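Local coordinates for protein cryptochrome DASH, chloroplastic/mitochondrial (PDB 2J4D) that repairs cyclobutane pyrimidine dimers in single-stranded DNA, binds DNA without sequence specificity, carries FAD and a folate light antenna, and may act as a blue-light photoreceptor, at residues H5-L10 and V256-E261; R25-S30 and I213-G218; R47-V52 and F140-T145; N115-S120 and P221-W226; A136-A141 and S166-L171. All coordinates share one frame; numbering follows the deposited sequence.

Contact 1 of 5, residues H5-L10 and V256-E261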
# COMPACT_ATOMS: atom_id res chain seq x y z
N HIS A 5 -14.33 -3.06 13.55
CA HIS A 5 -13.15 -2.98 14.40
C HIS A 5 -12.23 -1.94 13.79
O HIS A 5 -11.72 -2.13 12.69
CB HIS A 5 -12.47 -4.34 14.44
CG HIS A 5 -13.42 -5.47 14.63
ND1 HIS A 5 -13.38 -6.62 13.87
CD2 HIS A 5 -14.46 -5.62 15.48
CE1 HIS A 5 -14.35 -7.43 14.25
NE2 HIS A 5 -15.03 -6.85 15.22
N ARG A 6 -12.04 -0.83 14.50
CA ARG A 6 -11.15 0.23 14.02
C ARG A 6 -9.72 -0.29 14.04
O ARG A 6 -9.32 -0.97 14.98
CB ARG A 6 -11.21 1.45 14.94
CG ARG A 6 -12.30 2.46 14.65
CD ARG A 6 -11.98 3.77 15.37
NE ARG A 6 -12.05 4.93 14.47
CZ ARG A 6 -11.26 6.00 14.56
NH1 ARG A 6 -10.34 6.06 15.51
NH2 ARG A 6 -11.39 7.00 13.70
N VAL A 7 -8.95 0.01 13.00
CA VAL A 7 -7.55 -0.40 12.97
C VAL A 7 -6.79 0.89 12.70
O VAL A 7 -6.97 1.51 11.65
CB VAL A 7 -7.23 -1.39 11.84
CG1 VAL A 7 -5.76 -1.86 11.95
CG2 VAL A 7 -8.17 -2.58 11.90
N PRO A 8 -5.99 1.35 13.68
CA PRO A 8 -5.76 0.75 15.00
C PRO A 8 -7.01 0.94 15.86
O PRO A 8 -7.87 1.76 15.53
CB PRO A 8 -4.57 1.54 15.53
CG PRO A 8 -4.81 2.92 14.95
CD PRO A 8 -5.23 2.60 13.52
N ALA A 9 -7.11 0.21 16.96
CA ALA A 9 -8.28 0.32 17.83
C ALA A 9 -8.16 1.44 18.86
O ALA A 9 -9.08 1.70 19.63
CB ALA A 9 -8.54 -1.02 18.54
N LEU A 10 -7.02 2.13 18.84
CA LEU A 10 -6.75 3.22 19.77
C LEU A 10 -7.76 4.36 19.70
O LEU A 10 -8.35 4.62 18.65
CB LEU A 10 -5.36 3.78 19.51
CG LEU A 10 -4.19 2.80 19.48
CD1 LEU A 10 -2.92 3.54 19.09
CD2 LEU A 10 -4.02 2.13 20.84
N VAL A 256 1.38 5.07 12.75
CA VAL A 256 2.36 4.79 13.80
C VAL A 256 1.61 4.26 15.02
O VAL A 256 2.17 3.54 15.84
CB VAL A 256 3.20 6.04 14.16
CG1 VAL A 256 3.90 6.56 12.90
CG2 VAL A 256 2.34 7.10 14.79
N GLY A 257 0.33 4.60 15.11
CA GLY A 257 -0.48 4.10 16.22
C GLY A 257 -0.64 2.59 16.10
O GLY A 257 -0.64 1.88 17.11
N ARG A 258 -0.78 2.10 14.86
CA ARG A 258 -0.93 0.66 14.64
C ARG A 258 0.39 -0.08 14.90
O ARG A 258 0.38 -1.21 15.39
CB ARG A 258 -1.44 0.38 13.22
CG ARG A 258 -1.53 -1.11 12.84
CD ARG A 258 -2.40 -1.93 13.82
NE ARG A 258 -2.34 -3.35 13.48
CZ ARG A 258 -2.99 -4.32 14.12
NH1 ARG A 258 -3.78 -4.04 15.16
NH2 ARG A 258 -2.86 -5.57 13.71
N VAL A 259 1.51 0.55 14.55
CA VAL A 259 2.81 -0.08 14.81
C VAL A 259 2.93 -0.22 16.34
O VAL A 259 3.31 -1.26 16.86
CB VAL A 259 3.98 0.77 14.26
CG1 VAL A 259 5.30 0.21 14.74
CG2 VAL A 259 3.97 0.73 12.73
N PHE A 260 2.58 0.85 17.05
CA PHE A 260 2.63 0.82 18.51
C PHE A 260 1.67 -0.25 19.05
O PHE A 260 2.03 -1.06 19.91
CB PHE A 260 2.22 2.18 19.06
CG PHE A 260 1.95 2.19 20.53
CD1 PHE A 260 3.00 2.15 21.45
CD2 PHE A 260 0.64 2.22 21.00
CE1 PHE A 260 2.74 2.13 22.82
CE2 PHE A 260 0.37 2.20 22.37
CZ PHE A 260 1.42 2.15 23.28
N GLU A 261 0.45 -0.26 18.53
CA GLU A 261 -0.56 -1.20 18.97
C GLU A 261 -0.20 -2.68 18.80
O GLU A 261 -0.32 -3.48 19.73
CB GLU A 261 -1.88 -0.91 18.25
CG GLU A 261 -3.02 -1.81 18.64
CD GLU A 261 -4.30 -1.46 17.92
OE1 GLU A 261 -4.44 -1.83 16.73
OE2 GLU A 261 -5.15 -0.79 18.53
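This is a buried polar contact in which a helix carboxylate holds the turn leaving the short strand 4-7; residues 256-261, on helix 252-265, face that turn beside the FAD region. The evidence centres on Glu261, whose side chain runs fully extended through CG and CD (chi1 -179°, chi2 179°) and so carries its carboxylate to the backbone of Ala9. Ala9 N donates to Glu261 OE2 at 2.7 Å, on the syn lone pair, and more weakly to Glu261 OE1 at 3.4 Å. The anti lone pair of Glu261 OE1 takes Arg258 NH1 at 2.8 Å, one helical turn back and only 4° out of the guanidinium plane, completing a salt bridge. Apolar groups surround this core. Pro8, after a cis peptide bond, sets its CB 3.8 Å from Arg258 CA. Val7 CG1 covers one face of the guanidinium, and Leu10 CD1 reaches Gly257 O at 3.4 Å. Outside the pair, Arg258 NE donates to Thr286 O, in a run of residues assigned to FAD binding by similarity. An alanine in place of Glu261 would probably leave Ala9 N and Arg258 NH1 without the carboxylate they share, loosening the turn. The carboxylate thus couples a backbone N-H to a guanidinium, and the nearby positive charge would be expected to keep it ionised.

Contact 2 of 5, residues R25-S30 and I213-G218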
# COMPACT_ATOMS: atom_id res chain seq x y z
N ARG A 25 10.59 10.59 19.64
CA ARG A 25 11.66 9.60 19.63
C ARG A 25 12.60 9.70 18.43
O ARG A 25 13.80 9.45 18.56
CB ARG A 25 11.09 8.18 19.69
CG ARG A 25 12.17 7.09 19.69
CD ARG A 25 11.59 5.68 19.72
NE ARG A 25 10.82 5.43 20.93
CZ ARG A 25 9.50 5.37 20.98
NH1 ARG A 25 8.79 5.53 19.87
NH2 ARG A 25 8.88 5.16 22.14
N TYR A 26 12.08 10.06 17.27
CA TYR A 26 12.91 10.14 16.07
C TYR A 26 13.27 11.55 15.61
O TYR A 26 13.85 11.73 14.55
CB TYR A 26 12.21 9.40 14.93
CG TYR A 26 12.11 7.91 15.18
CD1 TYR A 26 13.17 7.05 14.90
CD2 TYR A 26 10.97 7.36 15.78
CE1 TYR A 26 13.11 5.69 15.20
CE2 TYR A 26 10.90 6.00 16.09
CZ TYR A 26 11.98 5.17 15.80
OH TYR A 26 11.91 3.84 16.14
N ALA A 27 12.96 12.55 16.43
CA ALA A 27 13.25 13.95 16.09
C ALA A 27 14.75 14.23 15.91
O ALA A 27 15.59 13.65 16.59
CB ALA A 27 12.68 14.87 17.15
N LEU A 28 15.07 15.14 14.98
CA LEU A 28 16.45 15.52 14.73
C LEU A 28 16.90 16.33 15.94
O LEU A 28 16.33 17.38 16.23
CB LEU A 28 16.56 16.39 13.47
CG LEU A 28 17.70 16.18 12.47
CD1 LEU A 28 18.00 17.52 11.79
CD2 LEU A 28 18.95 15.68 13.15
N PRO A 29 17.92 15.85 16.67
CA PRO A 29 18.45 16.52 17.87
C PRO A 29 18.70 18.01 17.69
O PRO A 29 18.33 18.83 18.53
CB PRO A 29 19.74 15.75 18.15
CG PRO A 29 19.43 14.38 17.63
CD PRO A 29 18.75 14.69 16.32
N SER A 30 19.34 18.36 16.58
CA SER A 30 19.64 19.75 16.30
C SER A 30 19.82 20.01 14.82
O SER A 30 20.25 19.13 14.07
CB SER A 30 20.91 20.19 17.04
OG SER A 30 21.28 21.50 16.67
N ILE A 213 13.98 14.01 11.26
CA ILE A 213 13.38 15.25 10.79
C ILE A 213 13.28 16.28 11.92
O ILE A 213 12.84 15.96 13.03
CB ILE A 213 11.95 14.98 10.25
CG1 ILE A 213 11.99 13.91 9.16
CG2 ILE A 213 11.34 16.27 9.74
CD1 ILE A 213 12.81 14.27 7.92
N PRO A 214 13.68 17.53 11.65
CA PRO A 214 13.61 18.56 12.70
C PRO A 214 12.18 18.90 13.09
O PRO A 214 11.25 18.74 12.31
CB PRO A 214 14.34 19.75 12.07
CG PRO A 214 14.14 19.54 10.59
CD PRO A 214 14.33 18.05 10.44
N LEU A 215 12.01 19.37 14.33
CA LEU A 215 10.69 19.73 14.83
C LEU A 215 10.17 21.02 14.20
O LEU A 215 8.97 21.27 14.19
CB LEU A 215 10.72 19.86 16.35
CG LEU A 215 10.92 18.53 17.10
CD1 LEU A 215 10.98 18.78 18.60
CD2 LEU A 215 9.77 17.59 16.75
N SER A 216 11.09 21.83 13.69
CA SER A 216 10.73 23.10 13.06
C SER A 216 11.15 23.04 11.60
O SER A 216 12.34 22.92 11.30
CB SER A 216 11.45 24.26 13.76
OG SER A 216 11.35 25.46 13.01
N LEU A 217 10.17 23.11 10.70
CA LEU A 217 10.44 23.03 9.26
C LEU A 217 10.03 24.26 8.47
O LEU A 217 10.35 24.36 7.28
CB LEU A 217 9.72 21.81 8.68
CG LEU A 217 10.14 20.43 9.18
CD1 LEU A 217 9.14 19.38 8.68
CD2 LEU A 217 11.54 20.11 8.70
N GLY A 218 9.31 25.18 9.11
CA GLY A 218 8.87 26.38 8.43
C GLY A 218 9.99 27.33 8.06
O GLY A 218 11.16 27.07 8.36
O HOH W 1 12.23 12.37 12.69
O HOH W 2 14.53 19.27 15.83
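Ile213 O is gripped across this contact by one direct hydrogen bond, from Leu28 N at 3.1 Å. The bond is fairly straight at the hydrogen (164°), but the donor stands 67° out of the carbonyl plane, so it approaches from above rather than along a lone pair. Ala27 CA lies against the same oxygen. Two waters join further backbone atoms of the two segments: one gives a proton to Tyr26 O at 2.5 Å and accepts from Ile213 N at 2.8 Å, while the other donates to Leu28 O at 2.6 Å and accepts from Leu215 N at 2.9 Å. Every polar link between the segments is therefore made by main-chain atoms, either directly or through one water. Residues 25-30 form the exit from helix 12-26, and residues 213-218 belong to the long connector that leads from the alpha/beta domain of the photolyase fold towards its helical FAD-binding part. Side chains add two small apolar patches. Leu28 lies side by side with Pro214, both pointing the same way, with Leu28 CD1 at 3.9 Å from Pro214 CD. Leu215, its CG anti to the carbonyl carbon, swings CD2 back to 4.0 Å from Ala27 CB. At the helix end the Tyr26 ring leads away from residues 213-218 but touches Ser210 and Arg212 just before them; its OH is hydrogen-bonded to Glu305 OE2, and the ring meets that of Phe301 nearly at right angles. On the connector, Pro214 O accepts from Arg112 NH1, and the Pro214 ring touches Trp62 of helix 56-63.

Contact 3 of 5, residues R47-V52 and F140-T145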
# COMPACT_ATOMS: atom_id res chain seq x y z
N ARG A 47 3.15 12.42 -3.10
CA ARG A 47 2.40 11.45 -3.89
C ARG A 47 2.00 10.33 -2.94
O ARG A 47 1.01 10.47 -2.22
CB ARG A 47 3.22 10.95 -5.07
CG ARG A 47 3.15 11.92 -6.26
CD ARG A 47 3.50 11.25 -7.59
NE ARG A 47 4.92 10.97 -7.68
CZ ARG A 47 5.53 10.50 -8.76
NH1 ARG A 47 4.84 10.24 -9.86
NH2 ARG A 47 6.85 10.33 -8.74
N ASN A 48 2.75 9.23 -2.91
CA ASN A 48 2.42 8.16 -1.97
C ASN A 48 3.48 8.07 -0.89
O ASN A 48 4.03 7.01 -0.62
CB ASN A 48 2.22 6.83 -2.71
CG ASN A 48 0.81 6.70 -3.28
OD1 ASN A 48 -0.16 6.52 -2.52
ND2 ASN A 48 0.68 6.80 -4.59
N ASP A 49 3.73 9.21 -0.27
CA ASP A 49 4.70 9.36 0.80
C ASP A 49 4.09 10.36 1.78
O ASP A 49 4.75 11.31 2.22
CB ASP A 49 6.03 9.88 0.23
CG ASP A 49 5.86 11.17 -0.59
OD1 ASP A 49 4.72 11.55 -0.92
OD2 ASP A 49 6.88 11.79 -0.93
N LEU A 50 2.83 10.12 2.13
CA LEU A 50 2.08 11.03 3.01
C LEU A 50 2.46 10.95 4.49
O LEU A 50 1.67 10.53 5.33
CB LEU A 50 0.58 10.79 2.83
CG LEU A 50 0.14 10.75 1.36
CD1 LEU A 50 -1.37 10.54 1.27
CD2 LEU A 50 0.57 12.03 0.65
N ARG A 51 3.68 11.38 4.79
CA ARG A 51 4.18 11.35 6.17
C ARG A 51 5.28 12.39 6.33
O ARG A 51 5.82 12.90 5.34
CB ARG A 51 4.78 9.98 6.50
CG ARG A 51 6.04 9.67 5.67
CD ARG A 51 6.74 8.37 6.07
NE ARG A 51 8.01 8.23 5.35
CZ ARG A 51 8.13 7.83 4.08
NH1 ARG A 51 7.05 7.52 3.37
NH2 ARG A 51 9.33 7.79 3.51
N VAL A 52 5.60 12.67 7.59
CA VAL A 52 6.67 13.60 7.94
C VAL A 52 7.87 12.76 8.37
O VAL A 52 9.00 13.02 7.96
CB VAL A 52 6.23 14.52 9.10
CG1 VAL A 52 7.42 15.34 9.59
CG2 VAL A 52 5.13 15.44 8.63
N PHE A 140 10.91 18.83 -5.25
CA PHE A 140 11.37 17.55 -4.73
C PHE A 140 10.21 16.57 -4.64
O PHE A 140 9.09 16.96 -4.31
CB PHE A 140 11.96 17.73 -3.33
CG PHE A 140 13.36 18.28 -3.33
CD1 PHE A 140 14.44 17.45 -3.56
CD2 PHE A 140 13.59 19.64 -3.10
CE1 PHE A 140 15.75 17.96 -3.58
CE2 PHE A 140 14.88 20.16 -3.11
CZ PHE A 140 15.96 19.31 -3.35
N ALA A 141 10.48 15.30 -4.92
CA ALA A 141 9.46 14.27 -4.83
C ALA A 141 10.15 12.92 -4.79
O ALA A 141 11.32 12.80 -5.14
CB ALA A 141 8.51 14.34 -6.02
N HIS A 142 9.41 11.90 -4.36
CA HIS A 142 9.96 10.56 -4.33
C HIS A 142 9.82 9.96 -5.71
O HIS A 142 8.84 10.20 -6.41
CB HIS A 142 9.23 9.71 -3.30
CG HIS A 142 9.73 9.91 -1.91
ND1 HIS A 142 11.00 9.53 -1.52
CD2 HIS A 142 9.15 10.46 -0.82
CE1 HIS A 142 11.17 9.84 -0.25
NE2 HIS A 142 10.07 10.40 0.20
N LYS A 143 10.82 9.16 -6.09
CA LYS A 143 10.84 8.50 -7.38
C LYS A 143 9.87 7.32 -7.37
O LYS A 143 9.81 6.57 -6.40
CB LYS A 143 12.24 7.96 -7.66
CG LYS A 143 12.42 7.28 -9.02
CD LYS A 143 12.60 8.32 -10.13
CE LYS A 143 12.69 7.66 -11.50
NZ LYS A 143 11.37 7.09 -11.91
N GLU A 144 9.08 7.18 -8.43
CA GLU A 144 8.17 6.04 -8.52
C GLU A 144 8.73 5.10 -9.59
O GLU A 144 9.70 5.43 -10.27
CB GLU A 144 6.76 6.51 -8.85
CG GLU A 144 6.04 7.11 -7.66
CD GLU A 144 5.66 6.07 -6.60
OE1 GLU A 144 6.09 4.91 -6.71
OE2 GLU A 144 4.93 6.43 -5.65
N THR A 145 8.11 3.93 -9.75
CA THR A 145 8.64 2.96 -10.70
C THR A 145 7.82 2.55 -11.91
O THR A 145 8.39 2.23 -12.96
CB THR A 145 9.04 1.65 -9.97
OG1 THR A 145 7.88 1.10 -9.33
CG2 THR A 145 10.10 1.92 -8.91
O HOH W 3 6.44 10.60 -5.32
O HOH W 4 5.27 8.39 -3.87
O HOH W 5 2.52 7.07 -6.48
O HOH W 6 6.67 12.59 -3.55
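Arg47 NH2 donates to His142 O at 3.1 Å, nearly along the C=O axis (164°) and within the guanidinium plane. The same oxygen receives a water proton at 2.7 Å, and that water accepts from Arg47 NE, so His142 O is held twice. Over one guanidinium face lies Glu144 CG, 3.5 Å from Arg47 NH2. Guanidinium and carboxylate planes stand 80° apart, and the carboxylate is turned elsewhere: Glu144 OE2 takes two waters, one bound to Asn48 N and the other to Asn48 ND2. A fourth water joins Asp49 OD2 to His142 N. These residues lie at and just beyond the C-terminal ends of the neighbouring parallel strands 41-46 and 138-142, where the chain leaves towards opposite sides of the sheet; this is the topological switch point of a Rossmann-like domain. The Asn48 side chain lies about 7 Å from the bound folate. In the second shell, Asp49 OD1 accepts from Arg47 N at 2.8 Å, tying the loop to itself. Glu153 forms a salt bridge with Arg47 NH2 and accepts from Glu144 N, while Arg47 NH1 donates to the carbonyl of Glu149, a folate-pocket residue. An alanine in place of Arg47 would remove the guanidinium that packs on Glu144 CG and pairs with Glu153, and would probably cost His142 O both its direct bond and its water link. Arg333, on helix 317-339, pairs with Glu144 OE1.

Contact 4 of 5, residues N115-S120 and P221-W226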
# COMPACT_ATOMS: atom_id res chain seq x y z
N ASN A 115 2.45 23.68 6.16
CA ASN A 115 1.06 23.42 5.85
C ASN A 115 1.09 22.64 4.55
O ASN A 115 2.16 22.45 3.97
CB ASN A 115 0.28 24.72 5.64
CG ASN A 115 -1.23 24.51 5.75
OD1 ASN A 115 -1.75 23.41 5.57
ND2 ASN A 115 -1.95 25.59 6.05
N LEU A 116 -0.07 22.19 4.08
CA LEU A 116 -0.14 21.44 2.84
C LEU A 116 -1.07 22.14 1.87
O LEU A 116 -2.25 22.34 2.16
CB LEU A 116 -0.65 20.02 3.10
CG LEU A 116 -0.81 19.09 1.89
CD1 LEU A 116 0.55 18.75 1.29
CD2 LEU A 116 -1.52 17.82 2.35
N LEU A 117 -0.53 22.54 0.72
CA LEU A 117 -1.34 23.18 -0.29
C LEU A 117 -2.02 22.05 -1.06
O LEU A 117 -1.35 21.16 -1.59
CB LEU A 117 -0.46 24.00 -1.24
CG LEU A 117 -1.20 24.63 -2.43
CD1 LEU A 117 -2.14 25.71 -1.92
CD2 LEU A 117 -0.20 25.22 -3.41
N ILE A 118 -3.35 22.07 -1.11
CA ILE A 118 -4.06 21.03 -1.82
C ILE A 118 -4.76 21.61 -3.04
O ILE A 118 -5.50 22.58 -2.93
CB ILE A 118 -5.12 20.35 -0.91
CG1 ILE A 118 -4.42 19.71 0.30
CG2 ILE A 118 -5.88 19.29 -1.69
CD1 ILE A 118 -5.36 18.97 1.23
N ARG A 119 -4.50 21.03 -4.21
CA ARG A 119 -5.10 21.48 -5.45
C ARG A 119 -5.61 20.27 -6.22
O ARG A 119 -5.02 19.18 -6.13
CB ARG A 119 -4.07 22.21 -6.32
CG ARG A 119 -3.66 23.57 -5.79
CD ARG A 119 -4.75 24.61 -6.02
NE ARG A 119 -4.37 25.93 -5.53
CZ ARG A 119 -4.49 26.32 -4.26
NH1 ARG A 119 -4.98 25.49 -3.34
NH2 ARG A 119 -4.13 27.55 -3.91
N SER A 120 -6.69 20.44 -6.95
CA SER A 120 -7.24 19.36 -7.76
C SER A 120 -6.80 19.62 -9.20
O SER A 120 -7.05 20.69 -9.74
CB SER A 120 -8.77 19.33 -7.69
OG SER A 120 -9.21 18.82 -6.44
N PRO A 221 5.83 29.88 1.96
CA PRO A 221 5.68 31.19 1.33
C PRO A 221 4.33 31.70 1.80
O PRO A 221 3.56 30.95 2.41
CB PRO A 221 5.67 30.88 -0.16
CG PRO A 221 6.43 29.59 -0.25
CD PRO A 221 5.92 28.82 0.94
N SER A 222 4.03 32.97 1.53
CA SER A 222 2.73 33.51 1.92
C SER A 222 1.72 32.95 0.92
O SER A 222 1.84 33.17 -0.29
CB SER A 222 2.75 35.03 1.86
OG SER A 222 1.49 35.55 2.26
N VAL A 223 0.73 32.22 1.42
CA VAL A 223 -0.28 31.62 0.56
C VAL A 223 -1.66 32.10 0.97
O VAL A 223 -2.02 32.05 2.14
CB VAL A 223 -0.22 30.08 0.67
CG1 VAL A 223 -1.43 29.46 -0.02
CG2 VAL A 223 1.07 29.58 0.04
N ASP A 224 -2.42 32.57 -0.01
CA ASP A 224 -3.76 33.07 0.26
C ASP A 224 -4.80 31.97 0.47
O ASP A 224 -5.71 32.13 1.29
CB ASP A 224 -4.21 34.01 -0.87
CG ASP A 224 -3.25 35.18 -1.07
OD1 ASP A 224 -2.81 35.78 -0.06
OD2 ASP A 224 -2.93 35.50 -2.23
N ASP A 225 -4.67 30.87 -0.26
CA ASP A 225 -5.62 29.77 -0.12
C ASP A 225 -4.91 28.43 -0.16
O ASP A 225 -4.44 28.00 -1.22
CB ASP A 225 -6.68 29.84 -1.22
CG ASP A 225 -7.71 28.74 -1.12
OD1 ASP A 225 -7.84 28.10 -0.05
OD2 ASP A 225 -8.42 28.51 -2.13
N TRP A 226 -4.84 27.77 0.99
CA TRP A 226 -4.17 26.48 1.10
C TRP A 226 -4.98 25.33 0.51
O TRP A 226 -4.45 24.23 0.33
CB TRP A 226 -3.79 26.18 2.55
CG TRP A 226 -2.64 27.03 3.01
CD1 TRP A 226 -2.70 28.27 3.59
CD2 TRP A 226 -1.25 26.76 2.81
NE1 TRP A 226 -1.44 28.78 3.76
CE2 TRP A 226 -0.53 27.87 3.29
CE3 TRP A 226 -0.54 25.68 2.27
CZ2 TRP A 226 0.87 27.94 3.24
CZ3 TRP A 226 0.85 25.74 2.22
CH2 TRP A 226 1.54 26.86 2.71
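Two side-chain torsions make the stack here: Asn115 holds CG anti to its backbone N (chi1 -161°), and Trp226 holds CG anti to its carbonyl carbon (chi1 -73°) with the indole turned perpendicular at chi2. They meet tip to tip, the Asn115 amide lying nearly flat on one face of the indole, with 13° between the planes. Asn115 ND2 sits 3.4 Å from Trp226 CG, while Asn115 CB makes a CH-pi contact 3.6 Å from the centroid of the six-membered ring of Trp226. Leu116 N donates to Asn115 OD1 at 2.6 Å on an in-plane lone pair, which helps fix the rotation of the amide. The opposite indole face is covered by Val223, and Leu117 N lies at the ring edge. Beyond the ring the bonds engage main-chain oxygens. Ile118 N donates to Trp226 O at 2.8 Å, in the carbonyl plane. Arg119, bent at chi2, brings NH2 to Asp225 O at 2.7 Å in its own plane, with a weak second bond from NH1. Arg119 NH1 also donates to Ile118 O at 3.0 Å, so the guanidinium is held from both segments. The Asp225-Trp226 end of this loop thus meets strand 117-120, an outermost strand of the five-stranded parallel sheet whose inner neighbour is strand 67-74. Helix 92-111 touches Asn115 and Trp226 through Met110 and Arg106, and helix 123-134 packs on Leu117 and Val223.

Contact 5 of 5, residues A136-A141 and S166-L171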
# COMPACT_ATOMS: atom_id res chain seq x y z
N ALA A 136 10.28 29.03 -7.16
CA ALA A 136 10.93 27.86 -6.58
C ALA A 136 12.12 27.43 -7.43
O ALA A 136 12.04 27.41 -8.65
CB ALA A 136 9.93 26.72 -6.48
N ARG A 137 13.23 27.08 -6.80
CA ARG A 137 14.40 26.65 -7.56
C ARG A 137 14.28 25.17 -7.89
O ARG A 137 14.84 24.70 -8.88
CB ARG A 137 15.67 26.85 -6.73
CG ARG A 137 15.85 28.24 -6.16
CD ARG A 137 17.19 28.36 -5.46
NE ARG A 137 17.40 29.70 -4.91
CZ ARG A 137 18.50 30.07 -4.26
NH1 ARG A 137 19.49 29.21 -4.08
NH2 ARG A 137 18.60 31.31 -3.78
N THR A 138 13.54 24.45 -7.07
CA THR A 138 13.40 23.02 -7.25
C THR A 138 12.04 22.48 -6.81
O THR A 138 11.30 23.14 -6.08
CB THR A 138 14.43 22.28 -6.39
OG1 THR A 138 14.28 22.72 -5.03
CG2 THR A 138 15.84 22.59 -6.84
N VAL A 139 11.72 21.29 -7.30
CA VAL A 139 10.52 20.58 -6.90
C VAL A 139 11.08 19.21 -6.52
O VAL A 139 11.68 18.53 -7.35
CB VAL A 139 9.50 20.40 -8.04
CG1 VAL A 139 8.34 19.52 -7.55
CG2 VAL A 139 8.98 21.75 -8.51
N PHE A 140 10.91 18.83 -5.25
CA PHE A 140 11.37 17.55 -4.73
C PHE A 140 10.21 16.57 -4.64
O PHE A 140 9.09 16.96 -4.31
CB PHE A 140 11.96 17.73 -3.33
CG PHE A 140 13.36 18.28 -3.33
CD1 PHE A 140 14.44 17.45 -3.56
CD2 PHE A 140 13.59 19.64 -3.10
CE1 PHE A 140 15.75 17.96 -3.58
CE2 PHE A 140 14.88 20.16 -3.11
CZ PHE A 140 15.96 19.31 -3.35
N ALA A 141 10.48 15.30 -4.92
CA ALA A 141 9.46 14.27 -4.83
C ALA A 141 10.15 12.92 -4.79
O ALA A 141 11.32 12.80 -5.14
CB ALA A 141 8.51 14.34 -6.02
N SER A 166 16.17 27.26 -14.48
CA SER A 166 15.75 27.89 -13.23
C SER A 166 14.95 26.91 -12.33
O SER A 166 15.12 26.96 -11.11
CB SER A 166 14.94 29.17 -13.55
OG SER A 166 13.98 29.51 -12.56
N THR A 167 14.09 26.02 -12.88
CA THR A 167 13.40 25.07 -11.97
C THR A 167 13.59 23.58 -12.35
O THR A 167 13.13 23.11 -13.39
CB THR A 167 11.87 25.33 -11.80
OG1 THR A 167 11.65 26.61 -11.19
CG2 THR A 167 11.28 24.33 -10.83
N LYS A 168 14.25 22.74 -11.54
CA LYS A 168 14.56 21.36 -11.56
C LYS A 168 13.74 20.43 -10.71
O LYS A 168 13.47 20.72 -9.54
CB LYS A 168 16.05 21.27 -11.21
CG LYS A 168 16.47 22.10 -9.98
CD LYS A 168 17.59 23.10 -10.35
CE LYS A 168 17.83 24.15 -9.25
NZ LYS A 168 18.82 23.75 -8.20
N LEU A 169 13.35 19.32 -11.31
CA LEU A 169 12.61 18.29 -10.60
C LEU A 169 13.67 17.34 -10.03
O LEU A 169 14.46 16.76 -10.77
CB LEU A 169 11.68 17.52 -11.53
CG LEU A 169 10.94 16.33 -10.90
CD1 LEU A 169 10.03 16.82 -9.79
CD2 LEU A 169 10.13 15.59 -11.95
N GLU A 170 13.68 17.19 -8.71
CA GLU A 170 14.63 16.31 -8.03
C GLU A 170 13.87 15.12 -7.46
O GLU A 170 13.14 15.29 -6.49
CB GLU A 170 15.30 17.05 -6.87
CG GLU A 170 16.12 18.27 -7.25
CD GLU A 170 17.36 17.91 -8.04
OE1 GLU A 170 17.80 16.74 -7.95
OE2 GLU A 170 17.89 18.80 -8.74
N LEU A 171 14.05 13.95 -8.06
CA LEU A 171 13.36 12.74 -7.60
C LEU A 171 14.27 11.96 -6.66
O LEU A 171 15.41 11.67 -6.98
CB LEU A 171 12.95 11.89 -8.81
CG LEU A 171 11.99 12.63 -9.76
CD1 LEU A 171 11.81 11.88 -11.05
CD2 LEU A 171 10.65 12.83 -9.06
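Phe140 lies alongside Glu170 with both side chains pointing the same way, its CD1 and CE1 overlapping the aliphatic base of the glutamate; Phe140 CE1 is 3.4 Å from Glu170 CB. On the same face, Thr138 CG2 crosses Lys168 CG at 3.2 Å, tighter than usual for two carbons. Lys168 CG takes the crowded place between backbone N and carbonyl carbon (chi1 47°), and the chain then bends so that CE passes near Arg137 O. The backbones form a parallel pair, strands 138-141 and 168-171 running 20° apart, with Thr138 opposite Lys168 and Ala141 opposite Leu171. Three good bonds alternate across it: Val139 N to Lys168 O at 2.9 Å, Glu170 N to Val139 O at 2.8 Å, and Ala141 N to Glu170 O at 3.1 Å. Helix 147-161 links the two strands, making a beta-alpha-beta crossover of the alpha/beta domain, and strand 168-172 is an outermost strand of the sheet. The other face carries Val139, Leu169, Ala141 and Leu171; there Val139 CG1 meets Leu169 CD1 at 3.9 Å, and Leu160 and Asn157 of the crossover helix pack on Leu169. Where the pairing begins, Thr167 OG1 donates to Ala136 O at 2.7 Å, nearly along the C=O axis.

In the fold
Along the chain the first segments come in the order of contacts 1 to 5, and the final segments belong to contacts 3, 5, 2, 4 and 1, so contact 1 spans the rest. Contacts 3, 4 and 5 share the five-stranded parallel sheet of the alpha/beta domain: contact 5 pairs strands 138-142 and 168-172, contact 3 uses the end of strand 138-142, and contact 4 meets strand 117-120 at the far edge. Contacts 3 and 5 lie about 14 Å apart between centres and share Phe140 and Ala141. Contacts 2 and 4 hold successive parts of the connector leaving this domain. Contact 1, about 36 Å from contact 5 between centres, lies beside the FAD region.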